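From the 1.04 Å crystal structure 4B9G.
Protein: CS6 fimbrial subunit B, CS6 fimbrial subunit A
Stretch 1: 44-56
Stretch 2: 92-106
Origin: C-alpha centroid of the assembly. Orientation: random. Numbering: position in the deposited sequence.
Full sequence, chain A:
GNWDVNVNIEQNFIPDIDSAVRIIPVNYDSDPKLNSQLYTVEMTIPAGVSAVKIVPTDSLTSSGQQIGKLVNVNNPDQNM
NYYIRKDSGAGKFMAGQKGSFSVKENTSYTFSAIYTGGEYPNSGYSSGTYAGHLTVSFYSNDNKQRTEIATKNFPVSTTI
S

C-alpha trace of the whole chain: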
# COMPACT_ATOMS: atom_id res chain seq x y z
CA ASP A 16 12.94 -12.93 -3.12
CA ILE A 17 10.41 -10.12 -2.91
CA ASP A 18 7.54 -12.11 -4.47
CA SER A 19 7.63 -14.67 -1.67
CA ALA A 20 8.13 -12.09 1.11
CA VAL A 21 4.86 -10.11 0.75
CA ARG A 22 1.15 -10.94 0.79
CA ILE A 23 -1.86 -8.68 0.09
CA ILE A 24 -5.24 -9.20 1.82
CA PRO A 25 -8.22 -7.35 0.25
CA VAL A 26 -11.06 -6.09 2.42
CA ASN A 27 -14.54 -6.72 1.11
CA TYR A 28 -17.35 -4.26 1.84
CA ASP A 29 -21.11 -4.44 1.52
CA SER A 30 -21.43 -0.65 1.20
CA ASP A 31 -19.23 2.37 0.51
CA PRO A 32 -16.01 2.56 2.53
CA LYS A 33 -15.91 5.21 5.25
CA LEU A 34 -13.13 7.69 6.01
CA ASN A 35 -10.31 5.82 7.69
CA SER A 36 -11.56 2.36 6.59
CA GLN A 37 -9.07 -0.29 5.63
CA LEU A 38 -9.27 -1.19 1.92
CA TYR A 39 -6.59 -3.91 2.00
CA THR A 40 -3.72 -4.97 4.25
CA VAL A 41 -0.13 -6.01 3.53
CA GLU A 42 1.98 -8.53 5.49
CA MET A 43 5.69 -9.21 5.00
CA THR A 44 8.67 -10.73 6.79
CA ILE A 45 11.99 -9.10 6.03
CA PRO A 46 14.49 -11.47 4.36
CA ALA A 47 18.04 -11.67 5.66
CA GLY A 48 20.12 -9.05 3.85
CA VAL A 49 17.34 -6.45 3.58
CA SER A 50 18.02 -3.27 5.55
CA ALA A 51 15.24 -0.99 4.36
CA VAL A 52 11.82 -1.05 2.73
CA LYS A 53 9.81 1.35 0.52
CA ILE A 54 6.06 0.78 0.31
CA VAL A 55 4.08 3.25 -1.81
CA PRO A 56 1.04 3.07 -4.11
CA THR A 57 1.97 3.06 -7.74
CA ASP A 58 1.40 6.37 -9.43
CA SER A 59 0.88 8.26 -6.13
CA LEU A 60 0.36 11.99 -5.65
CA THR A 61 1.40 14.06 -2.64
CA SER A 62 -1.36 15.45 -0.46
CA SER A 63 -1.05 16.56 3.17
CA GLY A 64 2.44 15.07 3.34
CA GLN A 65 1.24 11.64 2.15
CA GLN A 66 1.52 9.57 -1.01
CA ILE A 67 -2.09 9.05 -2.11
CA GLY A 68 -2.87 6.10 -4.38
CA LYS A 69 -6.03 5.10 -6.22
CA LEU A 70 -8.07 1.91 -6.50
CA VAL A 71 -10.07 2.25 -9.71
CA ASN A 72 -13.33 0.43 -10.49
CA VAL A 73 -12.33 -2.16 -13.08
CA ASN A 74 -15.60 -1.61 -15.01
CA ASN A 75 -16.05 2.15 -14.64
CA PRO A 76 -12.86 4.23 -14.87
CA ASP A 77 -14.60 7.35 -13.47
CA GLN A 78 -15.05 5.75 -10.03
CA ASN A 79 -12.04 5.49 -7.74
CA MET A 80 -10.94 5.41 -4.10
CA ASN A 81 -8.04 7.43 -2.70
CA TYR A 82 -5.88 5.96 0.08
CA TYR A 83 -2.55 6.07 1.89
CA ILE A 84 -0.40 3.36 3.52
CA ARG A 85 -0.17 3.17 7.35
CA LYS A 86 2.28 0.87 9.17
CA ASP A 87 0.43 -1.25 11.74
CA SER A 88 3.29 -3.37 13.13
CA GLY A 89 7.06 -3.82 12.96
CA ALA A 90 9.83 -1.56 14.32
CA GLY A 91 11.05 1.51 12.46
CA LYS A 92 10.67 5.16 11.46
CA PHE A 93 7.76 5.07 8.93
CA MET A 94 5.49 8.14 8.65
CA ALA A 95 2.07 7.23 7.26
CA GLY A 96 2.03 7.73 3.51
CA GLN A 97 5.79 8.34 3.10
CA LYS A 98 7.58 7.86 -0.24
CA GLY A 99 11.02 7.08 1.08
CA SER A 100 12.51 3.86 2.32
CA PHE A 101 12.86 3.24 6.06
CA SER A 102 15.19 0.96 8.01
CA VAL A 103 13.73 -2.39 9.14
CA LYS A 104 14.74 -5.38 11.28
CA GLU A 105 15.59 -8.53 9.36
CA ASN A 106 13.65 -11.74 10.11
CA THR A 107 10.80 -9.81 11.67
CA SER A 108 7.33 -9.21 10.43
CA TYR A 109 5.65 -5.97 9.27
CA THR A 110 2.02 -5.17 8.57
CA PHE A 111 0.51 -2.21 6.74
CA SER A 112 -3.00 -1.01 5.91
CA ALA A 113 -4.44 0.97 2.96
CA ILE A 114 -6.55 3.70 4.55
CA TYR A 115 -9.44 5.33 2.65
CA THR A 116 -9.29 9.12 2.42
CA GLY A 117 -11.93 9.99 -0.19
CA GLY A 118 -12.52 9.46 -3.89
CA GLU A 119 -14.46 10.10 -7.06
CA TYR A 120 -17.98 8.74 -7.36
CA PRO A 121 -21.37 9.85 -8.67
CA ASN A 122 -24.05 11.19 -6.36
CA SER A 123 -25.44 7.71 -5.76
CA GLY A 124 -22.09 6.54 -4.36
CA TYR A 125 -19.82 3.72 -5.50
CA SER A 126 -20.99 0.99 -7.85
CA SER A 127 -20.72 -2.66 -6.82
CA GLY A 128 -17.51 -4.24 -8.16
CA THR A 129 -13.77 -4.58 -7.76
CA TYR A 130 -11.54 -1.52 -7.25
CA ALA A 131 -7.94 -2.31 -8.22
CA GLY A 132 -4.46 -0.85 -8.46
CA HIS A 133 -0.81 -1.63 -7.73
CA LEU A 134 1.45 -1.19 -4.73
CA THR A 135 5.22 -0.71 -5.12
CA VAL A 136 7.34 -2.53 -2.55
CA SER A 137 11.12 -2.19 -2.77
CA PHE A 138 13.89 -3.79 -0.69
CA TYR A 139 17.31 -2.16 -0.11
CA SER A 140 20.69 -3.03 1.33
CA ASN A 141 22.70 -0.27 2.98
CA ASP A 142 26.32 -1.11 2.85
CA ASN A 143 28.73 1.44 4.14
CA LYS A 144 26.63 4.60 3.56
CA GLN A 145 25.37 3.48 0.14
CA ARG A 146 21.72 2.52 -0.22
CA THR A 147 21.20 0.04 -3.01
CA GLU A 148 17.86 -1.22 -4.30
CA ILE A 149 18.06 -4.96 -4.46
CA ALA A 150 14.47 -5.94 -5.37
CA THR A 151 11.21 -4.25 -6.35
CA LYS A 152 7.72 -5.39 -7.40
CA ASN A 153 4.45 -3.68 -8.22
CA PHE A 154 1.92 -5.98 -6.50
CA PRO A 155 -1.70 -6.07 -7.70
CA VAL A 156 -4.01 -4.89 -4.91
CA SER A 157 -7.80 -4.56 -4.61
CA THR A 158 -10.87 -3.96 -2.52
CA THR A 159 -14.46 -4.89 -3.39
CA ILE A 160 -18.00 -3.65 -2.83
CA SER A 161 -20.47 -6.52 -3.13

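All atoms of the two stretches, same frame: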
# COMPACT_ATOMS: atom_id res chain seq x y z
N THR A 44 7.54 -10.52 5.85
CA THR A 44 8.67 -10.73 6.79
C THR A 44 9.93 -10.33 6.04
O THR A 44 10.09 -10.63 4.90
CB THR A 44 8.78 -12.18 7.38
OG1 THR A 44 7.62 -12.47 8.16
CG2 THR A 44 10.00 -12.35 8.28
N ILE A 45 10.82 -9.64 6.69
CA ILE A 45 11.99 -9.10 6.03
C ILE A 45 13.04 -10.20 5.82
O ILE A 45 13.51 -10.78 6.81
CB ILE A 45 12.56 -8.00 6.92
CG1 ILE A 45 11.47 -6.95 7.26
CG2 ILE A 45 13.78 -7.39 6.27
CD1 ILE A 45 10.78 -6.30 6.07
N PRO A 46 13.45 -10.46 4.57
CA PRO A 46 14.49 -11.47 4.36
C PRO A 46 15.83 -11.02 4.89
O PRO A 46 16.15 -9.83 4.94
CB PRO A 46 14.57 -11.58 2.83
CG PRO A 46 13.29 -11.03 2.32
CD PRO A 46 12.91 -9.97 3.29
N ALA A 47 16.67 -11.98 5.26
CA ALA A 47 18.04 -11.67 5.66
C ALA A 47 18.70 -10.90 4.52
O ALA A 47 18.52 -11.24 3.35
CB ALA A 47 18.81 -12.94 5.97
N GLY A 48 19.45 -9.86 4.85
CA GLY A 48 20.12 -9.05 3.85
C GLY A 48 19.37 -7.79 3.45
O GLY A 48 19.92 -6.95 2.74
N VAL A 49 18.11 -7.65 3.88
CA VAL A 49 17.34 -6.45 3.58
C VAL A 49 17.41 -5.52 4.78
O VAL A 49 17.03 -5.89 5.90
CB VAL A 49 15.89 -6.81 3.24
CG1 VAL A 49 15.05 -5.55 3.11
CG2 VAL A 49 15.86 -7.65 1.96
N SER A 50 17.87 -4.31 4.58
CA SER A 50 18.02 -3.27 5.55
C SER A 50 16.94 -2.22 5.58
O SER A 50 16.74 -1.59 6.60
CB SER A 50 19.38 -2.57 5.46
OG SER A 50 20.42 -3.45 5.46
N ALA A 51 16.26 -2.03 4.46
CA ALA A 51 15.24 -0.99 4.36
C ALA A 51 14.17 -1.38 3.35
O ALA A 51 14.42 -2.18 2.43
CB ALA A 51 15.87 0.35 3.98
N VAL A 52 12.99 -0.81 3.55
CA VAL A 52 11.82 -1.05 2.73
C VAL A 52 11.19 0.26 2.30
O VAL A 52 11.07 1.18 3.10
CB VAL A 52 10.76 -1.89 3.52
CG1 VAL A 52 9.42 -1.95 2.78
CG2 VAL A 52 11.31 -3.28 3.80
N LYS A 53 10.72 0.37 1.08
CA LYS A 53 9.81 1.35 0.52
C LYS A 53 8.49 0.67 0.22
O LYS A 53 8.49 -0.42 -0.37
CB LYS A 53 10.36 1.97 -0.74
CG LYS A 53 9.57 2.96 -1.45
CD LYS A 53 10.20 3.52 -2.67
CE LYS A 53 9.49 4.58 -3.32
NZ LYS A 53 10.21 4.96 -4.55
N ILE A 54 7.39 1.31 0.59
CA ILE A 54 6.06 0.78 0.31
C ILE A 54 5.15 1.97 -0.02
O ILE A 54 4.84 2.78 0.85
CB ILE A 54 5.55 -0.12 1.47
CG1 ILE A 54 4.13 -0.58 1.17
CG2 ILE A 54 5.65 0.56 2.84
CD1 ILE A 54 3.63 -1.64 2.12
N VAL A 55 4.75 2.12 -1.25
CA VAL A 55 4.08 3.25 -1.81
C VAL A 55 3.13 2.85 -2.95
O VAL A 55 3.50 2.05 -3.78
CB VAL A 55 5.11 4.34 -2.24
CG1 VAL A 55 5.87 3.88 -3.35
CG2 VAL A 55 4.49 5.57 -2.63
N PRO A 56 1.88 3.38 -2.95
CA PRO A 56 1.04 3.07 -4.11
C PRO A 56 1.73 3.49 -5.40
O PRO A 56 2.39 4.53 -5.46
CB PRO A 56 -0.21 3.90 -3.85
CG PRO A 56 -0.23 4.08 -2.33
CD PRO A 56 1.21 4.26 -1.98
N LYS A 92 11.08 3.78 11.64
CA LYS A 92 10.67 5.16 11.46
C LYS A 92 9.94 5.34 10.12
O LYS A 92 10.50 5.91 9.17
CB LYS A 92 11.90 6.09 11.54
CG LYS A 92 12.58 6.03 12.91
CD LYS A 92 13.90 6.84 13.02
CE LYS A 92 14.54 6.64 14.41
NZ LYS A 92 15.83 7.33 14.58
N PHE A 93 8.67 4.90 10.09
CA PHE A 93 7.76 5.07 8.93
C PHE A 93 6.63 6.07 9.27
O PHE A 93 5.83 5.83 10.17
CB PHE A 93 7.13 3.72 8.52
CG PHE A 93 6.27 3.77 7.26
CD1 PHE A 93 6.83 3.62 6.01
CD2 PHE A 93 4.90 3.92 7.35
CE1 PHE A 93 6.04 3.66 4.87
CE2 PHE A 93 4.12 3.96 6.22
CZ PHE A 93 4.67 3.81 4.98
N MET A 94 6.58 7.18 8.55
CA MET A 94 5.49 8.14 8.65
C MET A 94 4.41 7.71 7.67
O MET A 94 4.71 7.41 6.52
CB MET A 94 5.99 9.55 8.30
CG MET A 94 7.11 10.10 9.18
SD MET A 94 6.65 10.30 10.90
CE MET A 94 5.37 11.54 10.75
N ALA A 95 3.15 7.66 8.12
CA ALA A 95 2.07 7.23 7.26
C ALA A 95 2.14 7.96 5.92
O ALA A 95 2.26 9.18 5.87
CB ALA A 95 0.71 7.45 7.91
N GLY A 96 2.03 7.19 4.85
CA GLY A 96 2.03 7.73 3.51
C GLY A 96 3.39 8.11 2.95
O GLY A 96 3.43 8.69 1.86
N GLN A 97 4.51 7.83 3.61
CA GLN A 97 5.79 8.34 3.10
C GLN A 97 6.23 7.66 1.80
O GLN A 97 5.92 6.49 1.56
CB GLN A 97 6.89 8.26 4.16
CG GLN A 97 7.32 6.87 4.55
CD GLN A 97 8.53 6.94 5.41
OE1 GLN A 97 8.48 7.49 6.52
NE2 GLN A 97 9.66 6.45 4.89
N LYS A 98 6.99 8.33 0.99
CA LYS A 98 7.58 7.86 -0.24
C LYS A 98 8.93 7.23 -0.09
O LYS A 98 9.31 6.44 -0.92
CB LYS A 98 7.70 8.99 -1.26
CG LYS A 98 7.68 8.63 -2.69
CD LYS A 98 7.80 9.71 -3.66
CE LYS A 98 7.53 9.33 -5.06
NZ LYS A 98 7.86 10.29 -6.03
N GLY A 99 9.66 7.58 0.95
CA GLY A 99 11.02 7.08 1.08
C GLY A 99 11.10 5.72 1.71
O GLY A 99 10.13 5.23 2.30
N SER A 100 12.27 5.10 1.60
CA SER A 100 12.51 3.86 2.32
C SER A 100 12.74 4.16 3.80
O SER A 100 13.08 5.29 4.18
CB SER A 100 13.69 3.13 1.72
OG SER A 100 14.87 3.92 1.76
N PHE A 101 12.56 3.14 4.64
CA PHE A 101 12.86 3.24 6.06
C PHE A 101 13.56 1.96 6.51
O PHE A 101 13.34 0.89 5.96
CB PHE A 101 11.61 3.54 6.89
CG PHE A 101 10.70 2.34 7.12
CD1 PHE A 101 9.92 1.81 6.12
CD2 PHE A 101 10.61 1.77 8.39
CE1 PHE A 101 9.08 0.72 6.36
CE2 PHE A 101 9.78 0.68 8.64
CZ PHE A 101 9.00 0.16 7.62
N SER A 102 14.41 2.09 7.52
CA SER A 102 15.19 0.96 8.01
C SER A 102 14.33 -0.00 8.83
O SER A 102 13.53 0.41 9.69
CB SER A 102 16.38 1.46 8.83
OG SER A 102 17.23 2.23 8.00
N VAL A 103 14.51 -1.30 8.56
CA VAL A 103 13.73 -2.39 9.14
C VAL A 103 14.64 -3.40 9.81
O VAL A 103 15.85 -3.40 9.61
CB VAL A 103 12.87 -3.11 8.07
CG1 VAL A 103 11.79 -2.18 7.53
CG2 VAL A 103 13.71 -3.67 6.96
N LYS A 104 14.08 -4.28 10.61
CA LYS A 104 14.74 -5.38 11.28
C LYS A 104 14.56 -6.70 10.52
O LYS A 104 13.45 -7.15 10.31
CB LYS A 104 14.36 -5.53 12.77
CG LYS A 104 14.53 -4.33 13.64
CD LYS A 104 14.08 -4.56 15.11
CE LYS A 104 14.47 -3.38 15.98
NZ LYS A 104 15.87 -3.11 16.19
N GLU A 105 15.67 -7.29 10.13
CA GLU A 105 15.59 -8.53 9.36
C GLU A 105 14.97 -9.67 10.19
O GLU A 105 15.09 -9.69 11.42
CB GLU A 105 16.92 -8.95 8.69
CG GLU A 105 18.14 -9.13 9.56
CD GLU A 105 19.33 -9.72 8.78
OE1 GLU A 105 19.75 -9.12 7.75
OE2 GLU A 105 19.85 -10.79 9.20
N ASN A 106 14.27 -10.56 9.50
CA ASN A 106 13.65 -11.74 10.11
C ASN A 106 12.57 -11.38 11.10
O ASN A 106 12.30 -12.11 12.06
CB ASN A 106 14.70 -12.61 10.78
CG ASN A 106 15.60 -13.25 9.78
OD1 ASN A 106 15.15 -13.70 8.72
ND2 ASN A 106 16.89 -13.28 10.07
O HOH W 1 12.96 -13.82 6.79
O HOH W 2 15.43 -14.60 5.67
O HOH W 3 17.73 -5.16 8.44
O HOH W 4 18.34 -1.79 8.99
O HOH W 5 3.47 5.14 1.36
O HOH W 6 7.68 3.98 1.70

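The two stretches pair as a short antiparallel strand contact, hydrogen-bonded at its centre, extended by water where the backbones part, and packed on one face by aliphatic and aromatic side chains. V52 and F101 form the hydrogen-bonded pair: V52 N donates to F101 O (3.0 Å) and F101 N to V52 O (2.9 Å). One step on, V103 N reaches S50 O at 3.0 Å. Between these rungs, A51 faces S102 as a non-hydrogen-bonded pair, and the CA atoms lie 4.1 Å apart; both carry small side chains on that face, and A51 CA makes a CA-H...O contact to F101 O at 3.1 Å.

The face carrying V52 and F101 is the greasy one. V103 gives up more surface to its partner stretch than any other residue here, its CG1 lying 3.9 Å from V52 CG2 and its CG2 3.8 Å from I45 CG2. Beta-branched residues fill this space close to the backbone, while the F101 ring swings back so that CE1 sits 4.2 Å from V52 CB. Farther along, I54 CG2 meets F93 CE1 at 3.7 Å.

Beyond K53 the backbones separate, and water takes over the pairing: water 5 donates to both I54 O and Q97 O (2.8 Å each), and water 6 accepts from I54 N at 2.9 Å, with G99 O of the other stretch 2.8 Å from the water 6 oxygen. K53 lies extended, all t, bringing its aliphatic CE to 3.0 Å from K98 O.

At the other end, the type II turn from P46 to V49 presents G48 N to E105 OE1 (3.0 Å, nearly linear), so the E105 carboxylate accepts a hydrogen bond from a backbone amide in the turn. The positive phi of G48 would jam a CB against the preceding carbonyl, so glycine fits. N106 N donates to I45 O at 2.8 Å, closing the contact.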